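Local coordinates for aldehyde dehydrogenase family protein (Pseudomonas syringae pv. tomato, PDB 6X9L) that oxidises long-chain aliphatic aldehydes such as octanal, with NAD+ as the coenzyme, at residues A[159-164]-A[185-190]. The protein carries 1 engineered substitution. Numbering follows the deposited sequence.
Sequences NWPLYQ and ELSPLS. With NAD (nicotinamide-adenine-dinucleotide), chain D; OYA (octanal), chain C.
P161 meets S187 and S190 at the starts of helices 161-174 and 188-201. The contact is buried and of van der Waals kind; no hydrogen bond crosses it. P161 CB lies 3.6 Å from S187 OG and 3.7 Å from S190 OG. Each hydroxyl sits between its backbone N and carbonyl carbon (chi1 61° at S187, 59° at S190), which turns it onto the P161 ring. S190 OG is hydrogen-bonded to E103 OE2 of helix 93-104, and the side chains of P161 and S187 also pack on E103.

The hydrogen bond to NAD from these two segments is made by E185. Its OE1 accepts a 2.9 Å bond from O2B of the adenosine ribose. K182 makes a long, weak ion pair with the same oxygen.

N159 and Q164 lie beside the nicotinamide, with Q164 NE2 3.2 Å from NAD C5N. N159 ND2 is hydrogen-bonded to Q289 O; octanal OAB, 3.8 Å from ND2, is too far for a hydrogen bond. Octanal is hydrogen-bonded to the backbone N of A291, an engineered residue. The W160 ring offers one face to octanal, with C11 3.6 Å from CZ2 and displaced toward the rim.

The two helix starts follow parallel strands 143-155 and 178-182, typical of the Rossmann-like NAD-binding domain of aldehyde dehydrogenases.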
loop_
_atom_site.group_PDB
_atom_site.type_symbol
_atom_site.label_atom_id
_atom_site.label_comp_id
_atom_site.label_asym_id
_atom_site.label_seq_id
_atom_site.Cartn_x
_atom_site.Cartn_y
_atom_site.Cartn_z
ATOM N N ASN A 159 19.879 -6.356 12.170
ATOM C CA ASN A 159 20.415 -7.682 11.849
ATOM C C ASN A 159 21.203 -7.681 10.539
ATOM O O ASN A 159 22.188 -8.420 10.395
ATOM C CB ASN A 159 19.282 -8.702 11.771
ATOM C CG ASN A 159 18.353 -8.429 10.618
ATOM O OD1 ASN A 159 17.973 -7.275 10.376
ATOM N ND2 ASN A 159 18.015 -9.472 9.871
ATOM N N TRP A 160 20.772 -6.880 9.573
ATOM C CA TRP A 160 21.518 -6.627 8.341
ATOM C C TRP A 160 21.596 -5.112 8.151
ATOM O O TRP A 160 21.010 -4.558 7.212
ATOM C CB TRP A 160 20.854 -7.300 7.146
ATOM C CG TRP A 160 20.981 -8.770 7.126
ATOM C CD1 TRP A 160 20.194 -9.685 7.774
ATOM C CD2 TRP A 160 21.952 -9.520 6.398
ATOM N NE1 TRP A 160 20.623 -10.962 7.495
ATOM C CE2 TRP A 160 21.705 -10.888 6.653
ATOM C CE3 TRP A 160 23.003 -9.170 5.541
ATOM C CZ2 TRP A 160 22.475 -11.905 6.083
ATOM C CZ3 TRP A 160 23.768 -10.184 4.978
ATOM C CH2 TRP A 160 23.496 -11.536 5.247
ATOM N N PRO A 161 22.348 -4.416 9.014
ATOM C CA PRO A 161 22.124 -2.962 9.169
ATOM C C PRO A 161 22.415 -2.144 7.913
ATOM O O PRO A 161 21.548 -1.371 7.471
ATOM C CB PRO A 161 23.042 -2.587 10.345
ATOM C CG PRO A 161 24.053 -3.697 10.444
ATOM C CD PRO A 161 23.405 -4.938 9.903
ATOM N N LEU A 162 23.604 -2.293 7.316
ATOM C CA LEU A 162 23.902 -1.540 6.104
ATOM C C LEU A 162 22.989 -1.964 4.962
ATOM O O LEU A 162 22.426 -1.127 4.247
ATOM C CB LEU A 162 25.360 -1.741 5.710
ATOM C CG LEU A 162 25.796 -0.840 4.566
ATOM C CD1 LEU A 162 25.594 0.619 4.946
ATOM C CD2 LEU A 162 27.243 -1.104 4.242
ATOM N N TYR A 163 22.868 -3.277 4.763
ATOM C CA TYR A 163 22.036 -3.843 3.710
ATOM C C TYR A 163 20.592 -3.316 3.769
ATOM O O TYR A 163 20.013 -2.953 2.734
ATOM C CB TYR A 163 22.105 -5.371 3.842
ATOM C CG TYR A 163 21.193 -6.237 2.980
ATOM C CD1 TYR A 163 19.830 -6.334 3.234
ATOM C CD2 TYR A 163 21.721 -7.028 1.959
ATOM C CE1 TYR A 163 19.012 -7.149 2.467
ATOM C CE2 TYR A 163 20.908 -7.853 1.189
ATOM C CZ TYR A 163 19.550 -7.909 1.449
ATOM O OH TYR A 163 18.733 -8.727 0.682
ATOM N N GLN A 164 19.986 -3.267 4.964
ATOM C CA GLN A 164 18.603 -2.792 5.037
ATOM C C GLN A 164 18.509 -1.286 4.794
ATOM O O GLN A 164 17.466 -0.804 4.341
ATOM C CB GLN A 164 17.958 -3.148 6.385
ATOM C CG GLN A 164 17.970 -4.620 6.774
ATOM C CD GLN A 164 17.153 -5.519 5.843
ATOM O OE1 GLN A 164 16.359 -5.040 5.022
ATOM N NE2 GLN A 164 17.349 -6.839 5.976
ATOM N N GLU A 185 18.752 1.696 16.952
ATOM C CA GLU A 185 19.626 2.165 18.015
ATOM C C GLU A 185 20.558 1.069 18.507
ATOM O O GLU A 185 21.494 1.365 19.257
ATOM C CB GLU A 185 18.809 2.730 19.173
ATOM C CG GLU A 185 17.832 1.748 19.831
ATOM C CD GLU A 185 16.564 1.490 19.008
ATOM O OE1 GLU A 185 16.622 1.584 17.757
ATOM O OE2 GLU A 185 15.508 1.181 19.613
ATOM N N LEU A 186 20.349 -0.177 18.091
ATOM C CA LEU A 186 21.277 -1.258 18.403
ATOM C C LEU A 186 22.280 -1.535 17.283
ATOM O O LEU A 186 23.060 -2.481 17.385
ATOM C CB LEU A 186 20.491 -2.531 18.746
ATOM C CG LEU A 186 19.464 -2.276 19.863
ATOM C CD1 LEU A 186 18.267 -3.221 19.825
ATOM C CD2 LEU A 186 20.158 -2.361 21.198
ATOM N N SER A 187 22.299 -0.731 16.229
ATOM C CA SER A 187 23.330 -0.858 15.200
ATOM C C SER A 187 23.564 0.504 14.556
ATOM O O SER A 187 23.482 0.659 13.334
ATOM C CB SER A 187 22.942 -1.907 14.153
ATOM O OG SER A 187 21.738 -1.556 13.492
ATOM N N PRO A 188 23.865 1.505 15.346
ATOM C CA PRO A 188 23.970 2.864 14.807
ATOM C C PRO A 188 25.320 3.199 14.200
ATOM O O PRO A 188 25.425 4.177 13.458
ATOM C CB PRO A 188 23.721 3.724 16.038
ATOM C CG PRO A 188 24.364 2.909 17.129
ATOM C CD PRO A 188 24.091 1.464 16.798
ATOM N N LEU A 189 26.358 2.418 14.503
ATOM C CA LEU A 189 27.712 2.823 14.133
ATOM C C LEU A 189 27.932 2.764 12.623
ATOM O O LEU A 189 28.576 3.656 12.049
ATOM C CB LEU A 189 28.730 1.952 14.863
ATOM C CG LEU A 189 28.480 1.949 16.368
ATOM C CD1 LEU A 189 29.542 1.127 17.106
ATOM C CD2 LEU A 189 28.368 3.376 16.887
ATOM N N SER A 190 27.422 1.715 11.968
ATOM C CA SER A 190 27.615 1.581 10.532
ATOM C C SER A 190 26.783 2.604 9.777
ATOM O O SER A 190 27.231 3.155 8.764
ATOM C CB SER A 190 27.293 0.147 10.084
ATOM O OG SER A 190 25.957 -0.257 10.374
HETATM P PA NAD D . 11.880 -3.861 15.849
HETATM O O1A NAD D . 10.531 -4.054 15.252
HETATM O O2A NAD D . 11.903 -4.015 17.320
HETATM O O5B NAD D . 12.508 -2.432 15.422
HETATM C C5B NAD D . 12.670 -2.077 14.061
HETATM C C4B NAD D . 12.860 -0.559 13.930
HETATM O O4B NAD D . 11.699 0.090 14.406
HETATM C C3B NAD D . 14.000 -0.017 14.779
HETATM O O3B NAD D . 14.615 1.047 14.062
HETATM C C2B NAD D . 13.314 0.530 16.019
HETATM O O2B NAD D . 14.011 1.605 16.612
HETATM C C1B NAD D . 12.038 1.039 15.411
HETATM N N9A NAD D . 10.904 1.054 16.325
HETATM C C8A NAD D . 10.661 0.253 17.421
HETATM N N7A NAD D . 9.445 0.601 17.908
HETATM C C5A NAD D . 8.931 1.594 17.145
HETATM C C6A NAD D . 7.742 2.305 17.194
HETATM N N6A NAD D . 6.781 1.938 18.041
HETATM N N1A NAD D . 7.500 3.267 16.236
HETATM C C2A NAD D . 8.418 3.527 15.246
HETATM N N3A NAD D . 9.601 2.819 15.198
HETATM C C4A NAD D . 9.839 1.878 16.140
HETATM O O3 NAD D . 12.902 -4.822 15.057
HETATM P PN NAD D . 13.732 -6.085 15.606
HETATM O O1N NAD D . 12.789 -7.140 16.051
HETATM O O2N NAD D . 14.790 -5.622 16.521
HETATM O O5D NAD D . 14.337 -6.445 14.132
HETATM C C5D NAD D . 14.272 -7.769 13.663
HETATM C C4D NAD D . 12.926 -7.977 12.965
HETATM O O4D NAD D . 12.948 -7.363 11.688
HETATM C C3D NAD D . 12.663 -9.453 12.735
HETATM O O3D NAD D . 11.283 -9.693 12.854
HETATM C C2D NAD D . 13.033 -9.619 11.283
HETATM O O2D NAD D . 12.393 -10.725 10.684
HETATM C C1D NAD D . 12.559 -8.292 10.699
HETATM N N1N NAD D . 13.205 -8.120 9.392
HETATM C C2N NAD D . 12.443 -8.152 8.257
HETATM C C3N NAD D . 13.045 -8.043 7.011
HETATM C C7N NAD D . 12.257 -8.092 5.738
HETATM O O7N NAD D . 12.914 -7.662 4.573
HETATM N N7N NAD D . 10.997 -8.536 5.706
HETATM C C4N NAD D . 14.425 -7.906 6.919
HETATM C C5N NAD D . 15.188 -7.885 8.078
HETATM C C6N NAD D . 14.567 -8.005 9.316
HETATM C C14 OYA C . 21.607 -14.648 1.263
HETATM C C5 OYA C . 20.726 -13.974 2.299
HETATM C C6 OYA C . 20.671 -12.488 2.005
HETATM C C11 OYA C . 20.219 -11.746 3.242
HETATM C C7 OYA C . 18.705 -11.762 3.364
HETATM C C8 OYA C . 18.341 -10.901 4.572
HETATM C C9 OYA C . 16.872 -10.490 4.580
HETATM C C10 OYA C . 16.129 -11.136 5.731
HETATM O OAB OYA C . 16.117 -10.596 6.819
#